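Local coordinates for lectin (Cicer arietinum, PDB 3V6N), which is a plant albumin of hemopexin-type four-bladed beta-propeller fold that binds calcium and sodium ions and agglutinates red blood cells, probably by recognising sugars, at residues Glu74-Ile86 with Ile97-Pro109. Numbering follows the deposited sequence.
Sequences EAFIFYENFCARI and IISGPKKIADMFP
Antiparallel backbone bonds join Phe82-Ile86 to Ile97-Lys103, the third and fourth strands of one four-stranded blade of the hemopexin-type beta-propeller. Cys83 and Lys102 form a reciprocal pair, Cys83 N to Lys102 O being 2.8 Å. The register slips by one between Cys83 and Arg85 and again at a classic beta bulge, where Ile98 and Ser99 both face Arg85. The carbonyl of Arg85 is gripped twice, by Ile98 N at 2.8 Å and, on a lone pair, by Ser99 N at 3.2 Å. Beyond the other end of the pairing, Ile104 N, in the first turn of helix 104-107, donates to Asn81 O in the type II' hairpin turn.

That short helix and Phe108 pack on the face carrying Phe76, Phe78 and Cys83. Cys83 SG, lodged between backbone N and carbonyl carbon (chi1 58°), lies 3.6 Å from Met107 CE. The bent Met107 chain sets SD at the edge of the Phe76 ring, a Met-aromatic contact. Phe108 turns its edge to the face of Phe76, planes at 57°, while its CE2 and Ile104 CD1 reach the edge of Phe78, whose side chain also packs against the calcium ligand Asp65.

On the outer strand, Lys103 CG lies 3.7 Å from Phe82 CE2, and Lys103 NZ makes a salt bridge with Glu80 OE2 of the second subunit. At the bulge, the Ile98 side chain crosses that of Glu74 at about a right angle, its CD1 3.4 Å from the carboxylate carbon CD of Glu74.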
loop_
_atom_site.group_PDB
_atom_site.type_symbol
_atom_site.label_atom_id
_atom_site.label_comp_id
_atom_site.label_asym_id
_atom_site.label_seq_id
_atom_site.Cartn_x
_atom_site.Cartn_y
_atom_site.Cartn_z
ATOM N N GLU A 74 -0.973 0.727 21.556
ATOM C CA GLU A 74 -0.435 0.455 20.234
ATOM C C GLU A 74 -0.950 -0.864 19.680
ATOM O O GLU A 74 -1.051 -1.840 20.411
ATOM C CB GLU A 74 1.097 0.519 20.248
ATOM C CG GLU A 74 1.632 1.867 20.739
ATOM C CD GLU A 74 3.135 1.872 20.932
ATOM O OE1 GLU A 74 3.815 0.951 20.457
ATOM O OE2 GLU A 74 3.650 2.817 21.560
ATOM N N ALA A 75 -1.283 -0.876 18.391
ATOM C CA ALA A 75 -1.769 -2.083 17.703
ATOM C C ALA A 75 -1.116 -2.269 16.328
ATOM O O ALA A 75 -0.753 -1.290 15.683
ATOM C CB ALA A 75 -3.276 -2.008 17.547
ATOM N N PHE A 76 -0.952 -3.521 15.902
ATOM C CA PHE A 76 -0.559 -3.820 14.529
ATOM C C PHE A 76 -1.840 -3.947 13.729
ATOM O O PHE A 76 -2.806 -4.582 14.170
ATOM C CB PHE A 76 0.271 -5.114 14.411
ATOM C CG PHE A 76 1.761 -4.917 14.627
ATOM C CD1 PHE A 76 2.576 -4.438 13.605
ATOM C CD2 PHE A 76 2.342 -5.213 15.859
ATOM C CE1 PHE A 76 3.937 -4.239 13.811
ATOM C CE2 PHE A 76 3.698 -5.015 16.081
ATOM C CZ PHE A 76 4.503 -4.527 15.054
ATOM N N ILE A 77 -1.866 -3.312 12.570
ATOM C CA ILE A 77 -3.012 -3.432 11.666
ATOM C C ILE A 77 -2.470 -3.961 10.334
ATOM O O ILE A 77 -1.295 -3.769 10.027
ATOM C CB ILE A 77 -3.782 -2.084 11.522
ATOM C CG1 ILE A 77 -2.849 -1.000 10.961
ATOM C CG2 ILE A 77 -4.400 -1.670 12.871
ATOM C CD1 ILE A 77 -3.563 0.243 10.470
ATOM N N PHE A 78 -3.297 -4.659 9.570
ATOM C CA PHE A 78 -2.866 -5.224 8.293
ATOM C C PHE A 78 -3.864 -4.918 7.192
ATOM O O PHE A 78 -5.042 -4.733 7.462
ATOM C CB PHE A 78 -2.731 -6.749 8.379
ATOM C CG PHE A 78 -1.700 -7.223 9.366
ATOM C CD1 PHE A 78 -0.497 -7.736 8.928
ATOM C CD2 PHE A 78 -1.937 -7.148 10.738
ATOM C CE1 PHE A 78 0.447 -8.187 9.838
ATOM C CE2 PHE A 78 -1.003 -7.598 11.655
ATOM C CZ PHE A 78 0.191 -8.119 11.203
ATOM N N TYR A 79 -3.367 -4.864 5.957
ATOM C CA TYR A 79 -4.206 -4.950 4.770
ATOM C C TYR A 79 -3.440 -5.704 3.676
ATOM O O TYR A 79 -2.349 -5.269 3.247
ATOM C CB TYR A 79 -4.658 -3.578 4.260
ATOM C CG TYR A 79 -5.428 -3.727 2.956
ATOM C CD1 TYR A 79 -6.720 -4.254 2.956
ATOM C CD2 TYR A 79 -4.851 -3.391 1.727
ATOM C CE1 TYR A 79 -7.423 -4.425 1.785
ATOM C CE2 TYR A 79 -5.557 -3.551 0.540
ATOM C CZ TYR A 79 -6.843 -4.063 0.578
ATOM O OH TYR A 79 -7.565 -4.248 -0.587
ATOM N N GLU A 80 -4.000 -6.833 3.249
ATOM C CA GLU A 80 -3.305 -7.749 2.346
ATOM C C GLU A 80 -1.855 -7.960 2.804
ATOM O O GLU A 80 -1.615 -8.305 3.970
ATOM C CB GLU A 80 -3.385 -7.248 0.895
ATOM C CG GLU A 80 -4.785 -7.349 0.286
ATOM C CD GLU A 80 -4.880 -6.791 -1.136
ATOM O OE1 GLU A 80 -3.858 -6.353 -1.698
ATOM O OE2 GLU A 80 -5.993 -6.798 -1.703
ATOM N N ASN A 81 -0.884 -7.709 1.931
ATOM C CA ASN A 81 0.514 -7.948 2.314
ATOM C C ASN A 81 1.243 -6.820 3.084
ATOM O O ASN A 81 2.435 -6.915 3.330
ATOM C CB ASN A 81 1.326 -8.532 1.138
ATOM C CG ASN A 81 1.897 -7.482 0.210
ATOM O OD1 ASN A 81 2.415 -7.803 -0.869
ATOM N ND2 ASN A 81 1.871 -6.243 0.637
ATOM N N PHE A 82 0.508 -5.788 3.494
ATOM C CA PHE A 82 1.087 -4.635 4.198
ATOM C C PHE A 82 0.620 -4.549 5.645
ATOM O O PHE A 82 -0.481 -4.966 5.964
ATOM C CB PHE A 82 0.743 -3.328 3.471
ATOM C CG PHE A 82 1.302 -3.252 2.079
ATOM C CD1 PHE A 82 0.540 -3.652 0.985
ATOM C CD2 PHE A 82 2.607 -2.819 1.863
ATOM C CE1 PHE A 82 1.065 -3.598 -0.303
ATOM C CE2 PHE A 82 3.126 -2.765 0.583
ATOM C CZ PHE A 82 2.352 -3.160 -0.500
ATOM N N CYS A 83 1.469 -4.001 6.512
ATOM C CA CYS A 83 1.109 -3.787 7.898
ATOM C C CYS A 83 1.687 -2.482 8.450
ATOM O O CYS A 83 2.583 -1.882 7.851
ATOM C CB CYS A 83 1.554 -4.975 8.761
ATOM S SG CYS A 83 3.316 -5.312 8.698
ATOM N N ALA A 84 1.156 -2.046 9.580
ATOM C CA ALA A 84 1.664 -0.851 10.249
ATOM C C ALA A 84 1.480 -0.988 11.754
ATOM O O ALA A 84 0.583 -1.709 12.212
ATOM C CB ALA A 84 0.958 0.409 9.728
ATOM N N ARG A 85 2.340 -0.322 12.518
ATOM C CA ARG A 85 2.142 -0.206 13.964
ATOM C C ARG A 85 1.533 1.164 14.264
ATOM O O ARG A 85 2.100 2.194 13.888
ATOM C CB ARG A 85 3.465 -0.382 14.715
ATOM C CG ARG A 85 3.270 -0.531 16.217
ATOM C CD ARG A 85 4.420 0.086 16.995
ATOM N NE ARG A 85 5.696 -0.630 16.899
ATOM C CZ ARG A 85 6.108 -1.625 17.704
ATOM N NH1 ARG A 85 5.326 -2.100 18.679
ATOM N NH2 ARG A 85 7.320 -2.168 17.524
ATOM N N ILE A 86 0.368 1.188 14.901
ATOM C CA ILE A 86 -0.271 2.472 15.189
ATOM C C ILE A 86 -0.496 2.748 16.685
ATOM O O ILE A 86 -0.610 1.827 17.493
ATOM C CB ILE A 86 -1.623 2.663 14.452
ATOM C CG1 ILE A 86 -2.642 1.569 14.856
ATOM C CG2 ILE A 86 -1.426 2.775 12.944
ATOM C CD1 ILE A 86 -4.082 1.951 14.558
ATOM N N ILE A 97 0.534 6.853 13.022
ATOM C CA ILE A 97 1.337 5.720 12.591
ATOM C C ILE A 97 2.717 5.818 13.233
ATOM O O ILE A 97 3.418 6.804 13.064
ATOM C CB ILE A 97 1.441 5.626 11.049
ATOM C CG1 ILE A 97 0.040 5.465 10.439
ATOM C CG2 ILE A 97 2.361 4.473 10.631
ATOM C CD1 ILE A 97 0.003 5.430 8.921
ATOM N N ILE A 98 3.101 4.792 13.973
ATOM C CA ILE A 98 4.431 4.748 14.574
ATOM C C ILE A 98 5.454 4.159 13.600
ATOM O O ILE A 98 6.540 4.716 13.439
ATOM C CB ILE A 98 4.419 3.952 15.894
ATOM C CG1 ILE A 98 3.501 4.644 16.899
ATOM C CG2 ILE A 98 5.827 3.812 16.465
ATOM C CD1 ILE A 98 3.131 3.774 18.081
ATOM N N SER A 99 5.096 3.038 12.962
ATOM C CA SER A 99 5.971 2.318 12.031
ATOM C C SER A 99 5.186 1.903 10.806
ATOM O O SER A 99 4.132 1.289 10.933
ATOM C CB SER A 99 6.476 1.017 12.652
ATOM O OG SER A 99 7.644 1.201 13.407
ATOM N N GLY A 100 5.720 2.198 9.627
ATOM C CA GLY A 100 5.179 1.645 8.404
ATOM C C GLY A 100 4.470 2.680 7.556
ATOM O O GLY A 100 4.632 3.877 7.792
ATOM N N PRO A 101 3.678 2.225 6.562
ATOM C CA PRO A 101 3.420 0.803 6.275
ATOM C C PRO A 101 4.642 0.066 5.729
ATOM O O PRO A 101 5.471 0.671 5.058
ATOM C CB PRO A 101 2.301 0.827 5.216
ATOM C CG PRO A 101 1.959 2.263 4.991
ATOM C CD PRO A 101 3.047 3.116 5.581
ATOM N N LYS A 102 4.724 -1.232 6.014
ATOM C CA LYS A 102 5.776 -2.106 5.510
ATOM C C LYS A 102 5.127 -3.377 4.975
ATOM O O LYS A 102 4.061 -3.779 5.444
ATOM C CB LYS A 102 6.734 -2.490 6.647
ATOM C CG LYS A 102 7.961 -1.609 6.780
ATOM C CD LYS A 102 8.433 -1.552 8.230
ATOM C CE LYS A 102 9.948 -1.456 8.355
ATOM N NZ LYS A 102 10.493 -0.281 7.629
ATOM N N LYS A 103 5.772 -4.022 4.009
ATOM C CA LYS A 103 5.379 -5.382 3.626
ATOM C C LYS A 103 5.530 -6.311 4.834
ATOM O O LYS A 103 6.423 -6.117 5.675
ATOM C CB LYS A 103 6.233 -5.878 2.462
ATOM C CG LYS A 103 5.906 -5.190 1.148
ATOM C CD LYS A 103 7.005 -5.404 0.120
ATOM C CE LYS A 103 6.729 -4.596 -1.145
ATOM N NZ LYS A 103 7.310 -5.261 -2.341
ATOM N N ILE A 104 4.654 -7.304 4.933
ATOM C CA ILE A 104 4.736 -8.301 6.022
ATOM C C ILE A 104 6.134 -8.939 6.170
ATOM O O ILE A 104 6.640 -9.083 7.283
ATOM C CB ILE A 104 3.639 -9.381 5.890
ATOM C CG1 ILE A 104 2.269 -8.744 6.178
ATOM C CG2 ILE A 104 3.920 -10.567 6.827
ATOM C CD1 ILE A 104 1.070 -9.574 5.773
ATOM N N ALA A 105 6.748 -9.277 5.041
ATOM C CA ALA A 105 8.070 -9.902 4.999
ATOM C C ALA A 105 9.170 -9.011 5.573
ATOM O O ALA A 105 10.163 -9.523 6.086
ATOM C CB ALA A 105 8.426 -10.317 3.573
ATOM N N ASP A 106 9.002 -7.693 5.470
ATOM C CA ASP A 106 9.973 -6.742 6.004
ATOM C C ASP A 106 9.777 -6.505 7.489
ATOM O O ASP A 106 10.726 -6.186 8.196
ATOM C CB ASP A 106 9.896 -5.398 5.269
ATOM C CG ASP A 106 10.457 -5.470 3.849
ATOM O OD1 ASP A 106 11.193 -6.424 3.517
ATOM O OD2 ASP A 106 10.144 -4.570 3.052
ATOM N N MET A 107 8.544 -6.627 7.960
ATOM C CA MET A 107 8.267 -6.448 9.383
ATOM C C MET A 107 8.525 -7.747 10.151
ATOM O O MET A 107 8.970 -7.707 11.294
ATOM C CB MET A 107 6.825 -5.980 9.573
ATOM C CG MET A 107 6.526 -5.384 10.937
ATOM S SD MET A 107 6.914 -3.628 11.014
ATOM C CE MET A 107 5.455 -2.906 10.272
ATOM N N PHE A 108 8.230 -8.883 9.510
ATOM C CA PHE A 108 8.351 -10.228 10.102
ATOM C C PHE A 108 9.017 -11.170 9.107
ATOM O O PHE A 108 8.321 -11.911 8.407
ATOM C CB PHE A 108 6.973 -10.813 10.463
ATOM C CG PHE A 108 6.114 -9.908 11.302
ATOM C CD1 PHE A 108 6.393 -9.706 12.653
ATOM C CD2 PHE A 108 5.015 -9.269 10.747
ATOM C CE1 PHE A 108 5.600 -8.875 13.427
ATOM C CE2 PHE A 108 4.214 -8.426 11.518
ATOM C CZ PHE A 108 4.510 -8.228 12.860
ATOM N N PRO A 109 10.367 -11.157 9.038
ATOM C CA PRO A 109 11.083 -11.928 8.007
ATOM C C PRO A 109 10.913 -13.439 8.078
ATOM O O PRO A 109 11.096 -14.123 7.069
ATOM C CB PRO A 109 12.555 -11.546 8.239
ATOM C CG PRO A 109 12.496 -10.204 8.911
ATOM C CD PRO A 109 11.283 -10.286 9.803
#